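Long-range contacts in chromosome partition protein Smc (Pyrococcus furiosus, PDB 5XNS), which probably serves chromosome condensation and partitioning, using an ATP-binding cassette ATPase head, made from both of its termini, that carries a coiled coil: residues A[79-84]-A[103-108]; A[188-193]-A[225-230]; A[342-347]-A[367-372]; A[255-260]-A[273-278]. All coordinates share one frame; numbering follows the deposited sequence.

Interaction 1: residues A[79-84]-A[103-108]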
loop_
_atom_site.group_PDB
_atom_site.type_symbol
_atom_site.label_atom_id
_atom_site.label_comp_id
_atom_site.label_asym_id
_atom_site.label_seq_id
_atom_site.Cartn_x
_atom_site.Cartn_y
_atom_site.Cartn_z
ATOM N N TYR A 79 9.894 22.583 -10.500
ATOM C CA TYR A 79 9.410 21.231 -10.736
ATOM C C TYR A 79 9.154 20.578 -9.387
ATOM O O TYR A 79 9.720 20.980 -8.368
ATOM C CB TYR A 79 10.412 20.412 -11.552
ATOM C CG TYR A 79 11.788 20.375 -10.928
ATOM C CD1 TYR A 79 12.091 19.458 -9.922
ATOM C CD2 TYR A 79 12.786 21.259 -11.335
ATOM C CE1 TYR A 79 13.338 19.419 -9.341
ATOM C CE2 TYR A 79 14.044 21.220 -10.764
ATOM C CZ TYR A 79 14.307 20.301 -9.759
ATOM O OH TYR A 79 15.549 20.255 -9.176
ATOM N N ALA A 80 8.270 19.590 -9.387
ATOM C CA ALA A 80 8.059 18.762 -8.210
ATOM C C ALA A 80 8.927 17.526 -8.331
ATOM O O ALA A 80 9.031 16.934 -9.410
ATOM C CB ALA A 80 6.587 18.362 -8.070
ATOM N N GLU A 81 9.556 17.137 -7.224
ATOM C CA GLU A 81 10.390 15.946 -7.235
ATOM C C GLU A 81 10.141 15.090 -6.003
ATOM O O GLU A 81 10.041 15.609 -4.889
ATOM C CB GLU A 81 11.864 16.311 -7.296
ATOM C CG GLU A 81 12.767 15.095 -7.349
ATOM C CD GLU A 81 14.226 15.481 -7.281
ATOM O OE1 GLU A 81 14.636 16.061 -6.242
ATOM O OE2 GLU A 81 14.943 15.216 -8.274
ATOM N N VAL A 82 10.054 13.775 -6.203
ATOM C CA VAL A 82 9.983 12.818 -5.103
ATOM C C VAL A 82 10.924 11.654 -5.393
ATOM O O VAL A 82 10.927 11.106 -6.503
ATOM C CB VAL A 82 8.549 12.304 -4.879
ATOM C CG1 VAL A 82 8.561 11.232 -3.793
ATOM C CG2 VAL A 82 7.582 13.461 -4.520
ATOM N N ALA A 83 11.711 11.265 -4.399
ATOM C CA ALA A 83 12.554 10.081 -4.488
ATOM C C ALA A 83 12.224 9.128 -3.343
ATOM O O ALA A 83 12.107 9.549 -2.189
ATOM C CB ALA A 83 14.031 10.460 -4.444
ATOM N N ILE A 84 12.084 7.843 -3.653
ATOM C CA ILE A 84 11.800 6.827 -2.649
ATOM C C ILE A 84 12.948 5.825 -2.625
ATOM O O ILE A 84 13.418 5.381 -3.680
ATOM C CB ILE A 84 10.450 6.134 -2.916
ATOM C CG1 ILE A 84 10.093 5.171 -1.780
ATOM C CG2 ILE A 84 10.446 5.410 -4.286
ATOM C CD1 ILE A 84 8.614 4.763 -1.797
ATOM N N ARG A 103 13.011 7.838 -8.563
ATOM C CA ARG A 103 12.886 9.285 -8.505
ATOM C C ARG A 103 11.972 9.721 -9.638
ATOM O O ARG A 103 12.109 9.227 -10.758
ATOM C CB ARG A 103 14.264 9.942 -8.612
ATOM C CG ARG A 103 14.277 11.468 -8.708
ATOM C CD ARG A 103 15.723 12.004 -8.633
ATOM N NE ARG A 103 16.248 11.941 -7.266
ATOM C CZ ARG A 103 17.122 11.033 -6.816
ATOM N NH1 ARG A 103 17.618 10.093 -7.627
ATOM N NH2 ARG A 103 17.512 11.071 -5.544
ATOM N N ARG A 104 11.011 10.596 -9.341
ATOM C CA ARG A 104 10.158 11.185 -10.364
ATOM C C ARG A 104 10.155 12.703 -10.224
ATOM O O ARG A 104 10.103 13.232 -9.108
ATOM C CB ARG A 104 8.721 10.657 -10.293
ATOM C CG ARG A 104 7.784 11.271 -11.315
ATOM C CD ARG A 104 6.353 10.793 -11.114
ATOM N NE ARG A 104 5.425 11.428 -12.047
ATOM C CZ ARG A 104 4.112 11.198 -12.090
ATOM N NH1 ARG A 104 3.551 10.333 -11.246
ATOM N NH2 ARG A 104 3.361 11.836 -12.980
ATOM N N ARG A 105 10.226 13.398 -11.361
ATOM C CA ARG A 105 9.989 14.840 -11.437
ATOM C C ARG A 105 8.840 15.128 -12.385
ATOM O O ARG A 105 8.741 14.513 -13.451
ATOM C CB ARG A 105 11.191 15.615 -11.967
ATOM C CG ARG A 105 12.369 15.654 -11.084
ATOM C CD ARG A 105 13.449 16.496 -11.756
ATOM N NE ARG A 105 14.631 16.540 -10.915
ATOM C CZ ARG A 105 15.757 17.141 -11.254
ATOM N NH1 ARG A 105 16.780 17.118 -10.417
ATOM N NH2 ARG A 105 15.852 17.748 -12.434
ATOM N N VAL A 106 8.007 16.103 -12.030
ATOM C CA VAL A 106 7.002 16.618 -12.942
ATOM C C VAL A 106 7.223 18.122 -13.104
ATOM O O VAL A 106 7.627 18.810 -12.160
ATOM C CB VAL A 106 5.573 16.273 -12.451
ATOM C CG1 VAL A 106 5.268 16.951 -11.130
ATOM C CG2 VAL A 106 4.536 16.628 -13.500
ATOM N N TYR A 107 6.994 18.622 -14.306
ATOM C CA TYR A 107 7.292 20.003 -14.667
ATOM C C TYR A 107 6.007 20.768 -14.968
ATOM O O TYR A 107 4.956 20.161 -15.206
ATOM C CB TYR A 107 8.220 20.031 -15.889
ATOM C CG TYR A 107 9.625 19.513 -15.627
ATOM C CD1 TYR A 107 10.628 20.376 -15.198
ATOM C CD2 TYR A 107 9.960 18.164 -15.819
ATOM C CE1 TYR A 107 11.922 19.926 -14.961
ATOM C CE2 TYR A 107 11.267 17.706 -15.581
ATOM C CZ TYR A 107 12.238 18.603 -15.154
ATOM O OH TYR A 107 13.541 18.203 -14.905
ATOM N N PRO A 108 6.040 22.108 -14.951
ATOM C CA PRO A 108 4.798 22.856 -15.212
ATOM C C PRO A 108 4.174 22.538 -16.567
ATOM O O PRO A 108 2.951 22.672 -16.720
ATOM C CB PRO A 108 5.242 24.327 -15.118
ATOM C CG PRO A 108 6.459 24.299 -14.272
ATOM C CD PRO A 108 7.160 23.009 -14.614
#

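Interaction 2: residues A[188-193]-A[225-230]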
loop_
_atom_site.group_PDB
_atom_site.type_symbol
_atom_site.label_atom_id
_atom_site.label_comp_id
_atom_site.label_asym_id
_atom_site.label_seq_id
_atom_site.Cartn_x
_atom_site.Cartn_y
_atom_site.Cartn_z
ATOM N N GLU A 188 -3.437 -27.386 -37.363
ATOM C CA GLU A 188 -3.015 -26.954 -38.690
ATOM C C GLU A 188 -2.293 -28.070 -39.428
ATOM O O GLU A 188 -2.531 -28.294 -40.628
ATOM C CB GLU A 188 -2.106 -25.743 -38.577
ATOM C CG GLU A 188 -2.799 -24.527 -38.013
ATOM C CD GLU A 188 -1.815 -23.416 -37.681
ATOM O OE1 GLU A 188 -0.597 -23.699 -37.616
ATOM O OE2 GLU A 188 -2.251 -22.264 -37.493
ATOM N N ASN A 189 -1.402 -28.774 -38.724
ATOM C CA ASN A 189 -0.687 -29.878 -39.345
ATOM C C ASN A 189 -1.628 -31.031 -39.649
ATOM O O ASN A 189 -1.505 -31.669 -40.697
ATOM C CB ASN A 189 0.476 -30.317 -38.457
ATOM C CG ASN A 189 1.543 -29.242 -38.352
ATOM O OD1 ASN A 189 1.689 -28.420 -39.260
ATOM N ND2 ASN A 189 2.268 -29.219 -37.239
ATOM N N LEU A 190 -2.608 -31.283 -38.782
ATOM C CA LEU A 190 -3.571 -32.336 -39.076
ATOM C C LEU A 190 -4.348 -32.028 -40.349
ATOM O O LEU A 190 -4.485 -32.885 -41.229
ATOM C CB LEU A 190 -4.527 -32.523 -37.908
ATOM C CG LEU A 190 -4.099 -33.520 -36.850
ATOM C CD1 LEU A 190 -5.091 -33.473 -35.695
ATOM C CD2 LEU A 190 -4.049 -34.902 -37.464
ATOM N N ALA A 191 -4.880 -30.805 -40.460
ATOM C CA ALA A 191 -5.623 -30.441 -41.661
ATOM C C ALA A 191 -4.747 -30.541 -42.903
ATOM O O ALA A 191 -5.205 -30.971 -43.967
ATOM C CB ALA A 191 -6.188 -29.028 -41.521
ATOM N N ARG A 192 -3.482 -30.142 -42.789
ATOM C CA ARG A 192 -2.585 -30.259 -43.930
ATOM C C ARG A 192 -2.422 -31.716 -44.340
ATOM O O ARG A 192 -2.573 -32.058 -45.519
ATOM C CB ARG A 192 -1.239 -29.628 -43.595
ATOM C CG ARG A 192 -0.173 -29.897 -44.602
ATOM C CD ARG A 192 1.170 -29.424 -44.074
ATOM N NE ARG A 192 2.190 -29.474 -45.112
ATOM C CZ ARG A 192 3.023 -30.497 -45.285
ATOM N NH1 ARG A 192 2.951 -31.554 -44.481
ATOM N NH2 ARG A 192 3.924 -30.465 -46.259
ATOM N N VAL A 193 -2.155 -32.598 -43.372
ATOM C CA VAL A 193 -1.979 -34.011 -43.689
ATOM C C VAL A 193 -3.279 -34.591 -44.223
ATOM O O VAL A 193 -3.274 -35.385 -45.169
ATOM C CB VAL A 193 -1.463 -34.775 -42.455
ATOM C CG1 VAL A 193 -1.554 -36.259 -42.668
ATOM C CG2 VAL A 193 -0.018 -34.394 -42.170
ATOM N N GLU A 225 -0.948 -40.209 -37.441
ATOM C CA GLU A 225 -1.082 -40.904 -36.166
ATOM C C GLU A 225 -0.273 -40.229 -35.069
ATOM O O GLU A 225 -0.737 -40.138 -33.932
ATOM C CB GLU A 225 -0.666 -42.362 -36.320
ATOM C CG GLU A 225 -1.805 -43.238 -36.789
ATOM C CD GLU A 225 -1.333 -44.607 -37.239
ATOM O OE1 GLU A 225 -0.208 -44.993 -36.838
ATOM O OE2 GLU A 225 -2.086 -45.285 -37.989
ATOM N N LYS A 226 0.935 -39.751 -35.382
ATOM C CA LYS A 226 1.701 -38.994 -34.397
ATOM C C LYS A 226 0.995 -37.685 -34.042
ATOM O O LYS A 226 0.896 -37.317 -32.867
ATOM C CB LYS A 226 3.109 -38.707 -34.919
ATOM C CG LYS A 226 4.028 -39.919 -35.019
ATOM C CD LYS A 226 5.481 -39.474 -35.274
ATOM C CE LYS A 226 6.289 -40.540 -36.027
ATOM N NZ LYS A 226 7.301 -39.950 -36.972
ATOM N N LEU A 227 0.506 -36.967 -35.055
ATOM C CA LEU A 227 -0.184 -35.710 -34.800
ATOM C C LEU A 227 -1.416 -35.911 -33.916
ATOM O O LEU A 227 -1.665 -35.112 -33.010
ATOM C CB LEU A 227 -0.563 -35.048 -36.122
ATOM C CG LEU A 227 0.608 -34.436 -36.890
ATOM C CD1 LEU A 227 0.143 -33.962 -38.259
ATOM C CD2 LEU A 227 1.207 -33.272 -36.118
ATOM N N GLU A 228 -2.193 -36.976 -34.157
ATOM C CA GLU A 228 -3.382 -37.235 -33.336
ATOM C C GLU A 228 -3.012 -37.531 -31.883
ATOM O O GLU A 228 -3.663 -37.026 -30.961
ATOM C CB GLU A 228 -4.211 -38.393 -33.910
ATOM C CG GLU A 228 -4.923 -38.126 -35.255
ATOM C CD GLU A 228 -6.219 -37.304 -35.121
ATOM O OE1 GLU A 228 -7.247 -37.687 -35.730
ATOM O OE2 GLU A 228 -6.208 -36.286 -34.389
ATOM N N ALA A 229 -1.977 -38.344 -31.651
ATOM C CA ALA A 229 -1.535 -38.573 -30.275
ATOM C C ALA A 229 -1.056 -37.272 -29.641
ATOM O O ALA A 229 -1.384 -36.975 -28.486
ATOM C CB ALA A 229 -0.432 -39.630 -30.222
ATOM N N GLU A 230 -0.270 -36.482 -30.388
ATOM C CA GLU A 230 0.187 -35.193 -29.875
ATOM C C GLU A 230 -0.992 -34.293 -29.527
ATOM O O GLU A 230 -0.993 -33.628 -28.484
ATOM C CB GLU A 230 1.094 -34.515 -30.898
ATOM C CG GLU A 230 1.572 -33.144 -30.478
ATOM C CD GLU A 230 2.183 -32.335 -31.627
ATOM O OE1 GLU A 230 2.501 -31.141 -31.390
ATOM O OE2 GLU A 230 2.339 -32.885 -32.754
#

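Interaction 3: residues A[342-347]-A[367-372]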
loop_
_atom_site.group_PDB
_atom_site.type_symbol
_atom_site.label_atom_id
_atom_site.label_comp_id
_atom_site.label_asym_id
_atom_site.label_seq_id
_atom_site.Cartn_x
_atom_site.Cartn_y
_atom_site.Cartn_z
ATOM N N ALA A 342 -12.511 3.165 20.649
ATOM C CA ALA A 342 -12.505 1.728 20.918
ATOM C C ALA A 342 -12.213 0.935 19.650
ATOM O O ALA A 342 -11.428 -0.028 19.664
ATOM C CB ALA A 342 -13.849 1.296 21.514
ATOM N N ASN A 343 -12.833 1.326 18.542
ATOM C CA ASN A 343 -12.556 0.650 17.281
ATOM C C ASN A 343 -11.149 0.967 16.767
ATOM O O ASN A 343 -10.465 0.082 16.241
ATOM C CB ASN A 343 -13.614 1.035 16.256
ATOM C CG ASN A 343 -14.860 0.184 16.373
ATOM O OD1 ASN A 343 -14.785 -1.026 16.587
ATOM N ND2 ASN A 343 -16.011 0.811 16.244
ATOM N N VAL A 344 -10.697 2.222 16.907
ATOM C CA VAL A 344 -9.358 2.565 16.427
ATOM C C VAL A 344 -8.311 1.750 17.168
ATOM O O VAL A 344 -7.334 1.283 16.576
ATOM C CB VAL A 344 -9.103 4.079 16.557
ATOM C CG1 VAL A 344 -7.636 4.388 16.297
ATOM C CG2 VAL A 344 -9.959 4.828 15.570
ATOM N N LYS A 345 -8.530 1.518 18.467
ATOM C CA LYS A 345 -7.632 0.672 19.245
ATOM C C LYS A 345 -7.506 -0.715 18.630
ATOM O O LYS A 345 -6.400 -1.252 18.512
ATOM C CB LYS A 345 -8.142 0.558 20.682
ATOM C CG LYS A 345 -7.075 0.571 21.753
ATOM C CD LYS A 345 -6.038 -0.495 21.564
ATOM C CE LYS A 345 -4.950 -0.380 22.621
ATOM N NZ LYS A 345 -3.716 -1.100 22.203
ATOM N N ARG A 346 -8.637 -1.334 18.271
ATOM C CA ARG A 346 -8.581 -2.689 17.719
ATOM C C ARG A 346 -7.802 -2.726 16.408
ATOM O O ARG A 346 -7.020 -3.660 16.169
ATOM C CB ARG A 346 -9.987 -3.234 17.510
ATOM C CG ARG A 346 -10.692 -3.612 18.821
ATOM C CD ARG A 346 -12.129 -4.055 18.553
ATOM N NE ARG A 346 -12.965 -3.732 19.698
ATOM C CZ ARG A 346 -13.903 -2.798 19.697
ATOM N NH1 ARG A 346 -14.156 -2.122 18.595
ATOM N NH2 ARG A 346 -14.608 -2.566 20.791
ATOM N N VAL A 347 -8.006 -1.720 15.546
ATOM C CA VAL A 347 -7.283 -1.691 14.276
ATOM C C VAL A 347 -5.789 -1.497 14.523
ATOM O O VAL A 347 -4.945 -2.163 13.909
ATOM C CB VAL A 347 -7.854 -0.599 13.356
ATOM C CG1 VAL A 347 -7.026 -0.495 12.069
ATOM C CG2 VAL A 347 -9.338 -0.857 13.057
ATOM N N ASP A 367 -4.511 9.531 18.750
ATOM C CA ASP A 367 -3.404 9.099 19.602
ATOM C C ASP A 367 -3.467 7.609 19.889
ATOM O O ASP A 367 -2.424 6.981 20.110
ATOM C CB ASP A 367 -3.349 9.893 20.914
ATOM C CG ASP A 367 -4.670 9.906 21.679
ATOM O OD1 ASP A 367 -5.532 9.023 21.454
ATOM O OD2 ASP A 367 -4.823 10.800 22.549
ATOM N N VAL A 368 -4.662 7.018 19.854
ATOM C CA VAL A 368 -4.771 5.573 20.055
ATOM C C VAL A 368 -4.121 4.811 18.898
ATOM O O VAL A 368 -3.544 3.728 19.088
ATOM C CB VAL A 368 -6.248 5.179 20.243
ATOM C CG1 VAL A 368 -6.354 3.703 20.350
ATOM C CG2 VAL A 368 -6.802 5.821 21.507
ATOM N N MET A 369 -4.214 5.346 17.678
ATOM C CA MET A 369 -3.488 4.745 16.555
ATOM C C MET A 369 -1.984 4.976 16.712
ATOM O O MET A 369 -1.170 4.052 16.579
ATOM C CB MET A 369 -4.000 5.341 15.242
ATOM C CG MET A 369 -3.267 4.857 14.007
ATOM S SD MET A 369 -3.499 3.084 13.775
ATOM C CE MET A 369 -5.206 3.068 13.234
ATOM N N MET A 370 -1.623 6.213 17.048
ATOM C CA MET A 370 -0.241 6.653 17.247
ATOM C C MET A 370 0.521 5.815 18.270
ATOM O O MET A 370 1.708 5.503 18.083
ATOM C CB MET A 370 -0.298 8.093 17.742
ATOM C CG MET A 370 0.403 9.080 16.942
ATOM S SD MET A 370 -0.116 10.681 17.594
ATOM C CE MET A 370 -1.554 10.935 16.583
ATOM N N ALA A 371 -0.139 5.497 19.389
ATOM C CA ALA A 371 0.512 4.857 20.530
ATOM C C ALA A 371 1.251 3.582 20.148
ATOM O O ALA A 371 2.271 3.250 20.764
ATOM C CB ALA A 371 -0.536 4.559 21.617
ATOM N N ASN A 372 0.768 2.852 19.149
ATOM C CA ASN A 372 1.350 1.553 18.806
ATOM C C ASN A 372 2.539 1.633 17.851
ATOM O O ASN A 372 3.108 0.587 17.507
ATOM C CB ASN A 372 0.281 0.652 18.175
ATOM C CG ASN A 372 -0.722 0.125 19.191
ATOM O OD1 ASN A 372 -0.757 0.563 20.345
ATOM N ND2 ASN A 372 -1.556 -0.808 18.756
#

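Interaction 4: residues A[255-260]-A[273-278]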
loop_
_atom_site.group_PDB
_atom_site.type_symbol
_atom_site.label_atom_id
_atom_site.label_comp_id
_atom_site.label_asym_id
_atom_site.label_seq_id
_atom_site.Cartn_x
_atom_site.Cartn_y
_atom_site.Cartn_z
ATOM N N ALA A 255 -8.370 -19.972 2.516
ATOM C CA ALA A 255 -7.521 -19.491 3.599
ATOM C C ALA A 255 -7.780 -18.012 3.887
ATOM O O ALA A 255 -7.896 -17.614 5.054
ATOM C CB ALA A 255 -6.049 -19.731 3.262
ATOM N N ILE A 256 -7.894 -17.191 2.843
ATOM C CA ILE A 256 -8.186 -15.775 3.047
ATOM C C ILE A 256 -9.598 -15.592 3.589
ATOM O O ILE A 256 -9.848 -14.729 4.444
ATOM C CB ILE A 256 -7.965 -15.000 1.733
ATOM C CG1 ILE A 256 -6.481 -15.032 1.355
ATOM C CG2 ILE A 256 -8.462 -13.560 1.855
ATOM C CD1 ILE A 256 -6.184 -14.352 0.021
ATOM N N SER A 257 -10.538 -16.412 3.115
ATOM C CA SER A 257 -11.896 -16.371 3.645
ATOM C C SER A 257 -11.898 -16.641 5.149
ATOM O O SER A 257 -12.515 -15.901 5.927
ATOM C CB SER A 257 -12.763 -17.387 2.902
ATOM O OG SER A 257 -14.113 -17.221 3.226
ATOM N N ARG A 258 -11.181 -17.686 5.579
ATOM C CA ARG A 258 -11.052 -17.948 7.011
ATOM C C ARG A 258 -10.440 -16.749 7.736
ATOM O O ARG A 258 -10.987 -16.275 8.738
ATOM C CB ARG A 258 -10.215 -19.202 7.245
ATOM C CG ARG A 258 -10.096 -19.577 8.718
ATOM C CD ARG A 258 -8.792 -20.336 9.009
ATOM N NE ARG A 258 -7.633 -19.485 8.740
ATOM C CZ ARG A 258 -6.374 -19.862 8.980
ATOM N NH1 ARG A 258 -6.122 -21.071 9.503
ATOM N NH2 ARG A 258 -5.356 -19.038 8.713
ATOM N N ASN A 259 -9.310 -16.235 7.229
ATOM C CA ASN A 259 -8.707 -15.035 7.809
ATOM C C ASN A 259 -9.734 -13.915 7.960
ATOM O O ASN A 259 -9.835 -13.277 9.018
ATOM C CB ASN A 259 -7.549 -14.550 6.937
ATOM C CG ASN A 259 -6.353 -15.471 6.974
ATOM O OD1 ASN A 259 -6.278 -16.405 7.786
ATOM N ND2 ASN A 259 -5.387 -15.200 6.101
ATOM N N PHE A 260 -10.505 -13.664 6.901
ATOM C CA PHE A 260 -11.423 -12.531 6.896
ATOM C C PHE A 260 -12.471 -12.655 7.996
ATOM O O PHE A 260 -12.773 -11.679 8.698
ATOM C CB PHE A 260 -12.094 -12.423 5.525
ATOM C CG PHE A 260 -13.182 -11.383 5.456
ATOM C CD1 PHE A 260 -12.870 -10.029 5.415
ATOM C CD2 PHE A 260 -14.506 -11.765 5.395
ATOM C CE1 PHE A 260 -13.860 -9.088 5.332
ATOM C CE2 PHE A 260 -15.503 -10.828 5.308
ATOM C CZ PHE A 260 -15.193 -9.493 5.286
ATOM N N ALA A 273 -18.724 -12.264 9.507
ATOM C CA ALA A 273 -18.750 -11.902 8.091
ATOM C C ALA A 273 -18.214 -13.053 7.251
ATOM O O ALA A 273 -17.483 -13.923 7.737
ATOM C CB ALA A 273 -17.941 -10.625 7.823
ATOM N N ARG A 274 -18.570 -13.029 5.964
ATOM C CA ARG A 274 -18.170 -14.074 5.035
ATOM C C ARG A 274 -17.804 -13.466 3.694
ATOM O O ARG A 274 -18.473 -12.540 3.229
ATOM C CB ARG A 274 -19.296 -15.090 4.806
ATOM C CG ARG A 274 -19.510 -16.035 5.927
ATOM C CD ARG A 274 -20.790 -16.805 5.700
ATOM N NE ARG A 274 -20.572 -17.981 4.864
ATOM C CZ ARG A 274 -20.196 -19.164 5.332
ATOM N NH1 ARG A 274 -19.995 -19.331 6.634
ATOM N NH2 ARG A 274 -20.024 -20.176 4.497
ATOM N N LEU A 275 -16.745 -13.997 3.083
ATOM C CA LEU A 275 -16.532 -13.870 1.646
ATOM C C LEU A 275 -17.404 -14.879 0.913
ATOM O O LEU A 275 -17.625 -15.991 1.399
ATOM C CB LEU A 275 -15.071 -14.130 1.289
ATOM C CG LEU A 275 -14.072 -13.278 2.058
ATOM C CD1 LEU A 275 -12.643 -13.523 1.551
ATOM C CD2 LEU A 275 -14.474 -11.832 1.908
ATOM N N ILE A 276 -17.882 -14.496 -0.273
ATOM C CA ILE A 276 -18.793 -15.306 -1.077
ATOM C C ILE A 276 -18.292 -15.352 -2.519
ATOM O O ILE A 276 -18.127 -14.304 -3.153
ATOM C CB ILE A 276 -20.224 -14.733 -1.049
ATOM C CG1 ILE A 276 -20.647 -14.374 0.372
ATOM C CG2 ILE A 276 -21.191 -15.705 -1.595
ATOM C CD1 ILE A 276 -21.756 -13.358 0.412
ATOM N N LEU A 277 -18.088 -16.558 -3.046
ATOM C CA LEU A 277 -17.878 -16.753 -4.478
ATOM C C LEU A 277 -19.224 -16.846 -5.184
ATOM O O LEU A 277 -20.046 -17.712 -4.851
ATOM C CB LEU A 277 -17.061 -18.017 -4.736
ATOM C CG LEU A 277 -15.590 -17.923 -4.359
ATOM C CD1 LEU A 277 -14.946 -19.281 -4.532
ATOM C CD2 LEU A 277 -14.892 -16.871 -5.207
ATOM N N GLU A 278 -19.445 -15.977 -6.177
ATOM C CA GLU A 278 -20.704 -16.013 -6.918
ATOM C C GLU A 278 -20.909 -17.327 -7.660
ATOM O O GLU A 278 -22.050 -17.670 -7.984
ATOM C CB GLU A 278 -20.775 -14.866 -7.922
ATOM C CG GLU A 278 -20.834 -13.501 -7.295
ATOM C CD GLU A 278 -20.953 -12.416 -8.345
ATOM O OE1 GLU A 278 -20.522 -12.660 -9.504
ATOM O OE2 GLU A 278 -21.467 -11.325 -8.011
#

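Interaction 1: residues A[79-84]-A[103-108]
Glu81 and Arg105 face each other across a beta hairpin, strands 80-87 and 99-106, in the antiparallel sheet of the ATPase head. They are directly opposed, a non-hydrogen-bonded pair, and their side chains rise from the same face. Arg105 NE gives Glu81 OE2 a nearly straight bond (167°) of 3.0 Å; the oxygen lies in the guanidinium plane, whereas the nitrogen meets it from above the carboxylate plane. Arg103 joins the network more loosely, through a long salt bridge of 3.7 Å from its NE to Glu81 OE2; its chain bends at chi3 (-75°), which lays one face of the guanidinium over Ala83 CB. One face of the Arg105 guanidinium is covered by the Tyr79 ring, planes 19° apart, an off-centre cation-pi stack that holds the charged group flat.

Second-shell residues position this layer: Lys10 on the adjoining strand 3-10 hydrogen-bonds Tyr79 OH, and Trp115 on strand 112-116 packs against both arginines. On the other face, Val82 and Val106 rest on Phe48 of helix 39-49, which begins at the ATP-binding loop, while Arg104 NH1 reaches the carbonyl oxygens of Phe48 and Gly52. There too, Ala80 CB meets Val106 CG1 at 3.6 Å.

Interaction 2: residues A[188-193]-A[225-230]
Leu190 and Leu227 mark the closest approach of two antiparallel helical segments, their CA atoms 6.4 Å apart and the segment axes 9.8 Å apart at an angle of 153°. The helices are 170-200 and 210-267, the two arms of the predicted coiled coil, and the contact is a worked example of how such arms are zipped by a few apolar residues. Leu227 is directed toward the opposing helix. Its CG lies anti to the carbonyl carbon (chi1 -73°), which carries CD1 between Asn189 and Val193: CD1 is 3.7 Å from Asn189 CB and 3.9 Å from Val193 CG2, the valine and leucine meeting tip to tip.

Leu190 passes Leu227 in the opposite direction, its CD2 lying 3.7 Å from Leu227 CB. Its other methyl, CD1, comes within 3.3 Å of Glu228 OE2, and the two side chains cross at about a right angle. Glu228, bent at chi2, keeps its charge within its own helix, where OE1 is salt-bridged to Arg224. An alanine in place of Leu190 is likely to open a gap beside Leu227 CB and strip the side chain of Glu228, carboxylate included, of the methyls packed against it.

Across these segments cohesion therefore rests on van der Waals contact and burial of hydrocarbon, with the charged group pairing along its own helix at the margin.

Interaction 3: residues A[342-347]-A[367-372]
In the nucleotide-binding core of the head, the helix of a beta-alpha-beta crossover, 341-354, packs through Val344 and Lys345 against the short helix 367-370. The crossover links the parallel strands 329-333 and 359-363, and the short helix follows the second of them. Val344 points at its partner and sets CG1 3.9 Å from Met369 CB, the two side chains crossing at about a right angle. The torsion that swings Met369 CG opposite its backbone N (chi1 177°), followed by bends at chi2 and chi3, brings CE back to the long helix, 4.2 Å from Val347 CG1.

On the more exposed side, Val368 CG1 presses on the root of Lys345, 3.5 Å from both its CA and its CG. The lysine then runs on past this methyl, and its NZ finds a salt bridge with Asp349, one turn further along. Asn372 OD1 stays 3.9 Å from Lys345 NZ; the asparagine uses ND2 instead, bonding to Asp349 OD1 and to the carbonyl of Ala348. Asp349 thus gathers the ends of both polar side chains.

Arg40 of a second chain, Segregation and condensation protein A, salt-bridges Asp367, and Leu43 of that chain packs on Met370. Toward the sheet, Met369 lies on Phe28 of strand 28-32, and Val347 packs on Leu312 and Leu315 of helix 307-324.

Interaction 4: residues A[255-260]-A[273-278]
Leu275 lies over the ring of Phe260, joining helix 210-267 to strand 272-277. The first torsions of both residues set the ends of the side chains together. Phe260 has its CG anti to the backbone N (chi1 173°), which turns the ring toward the strand, while Leu275, its CG opposite the carbonyl carbon, spreads its two methyls over the helix. CD2 stands 3.7 Å from the Phe260 ring centroid, 21° off the normal, a CH-pi contact over the face. The other branch, CD1, reaches the helix backbone at Ser257 CA, 3.6 Å away, with Ile256 CG2 farther off at 4.2 Å.

Ala273, two residues earlier on the same side of the strand, puts its CB 3.5 Å from Phe260 CE2, approaching the ring obliquely, and the backbone N of Arg274 lies near the ring plane at its edge. Ser257 OG passes 3.8 Å from Leu275 CB. A serine here instead of Phe260 would probably leave Leu275 CD2 and Ala273 CB facing a gap, with the leucine freer to turn.

Ile290 of strand 288-293 touches both Phe260 and Leu275, and Ala316 of helix 307-324 also meets the ring. The arrangement is that of a helix packed on the face of a small antiparallel sheet, where the coiled-coil arm runs into the head.

Overall arrangement
From the N terminus, interaction 1 comes first, closing a hairpin of the antiparallel sheet. Interaction 2 follows, pairing the outgoing helix 170-200 with the returning helix 210-267; its loop includes the engineered linker that replaces the rest of the coiled coil and the hinge. The returning helix then enters interaction 4, about 46 Å from interaction 2 between centres, where a short turn brings strand 272-277 back along it. Interaction 3 closes last, within the parallel-strand core. The four loops run in series, and none nests within or crosses another. Interactions 3 and 4 are the nearest pair, with centres about 25 Å apart, whereas interactions 2 and 3 lie on opposite sides of the chain's centre.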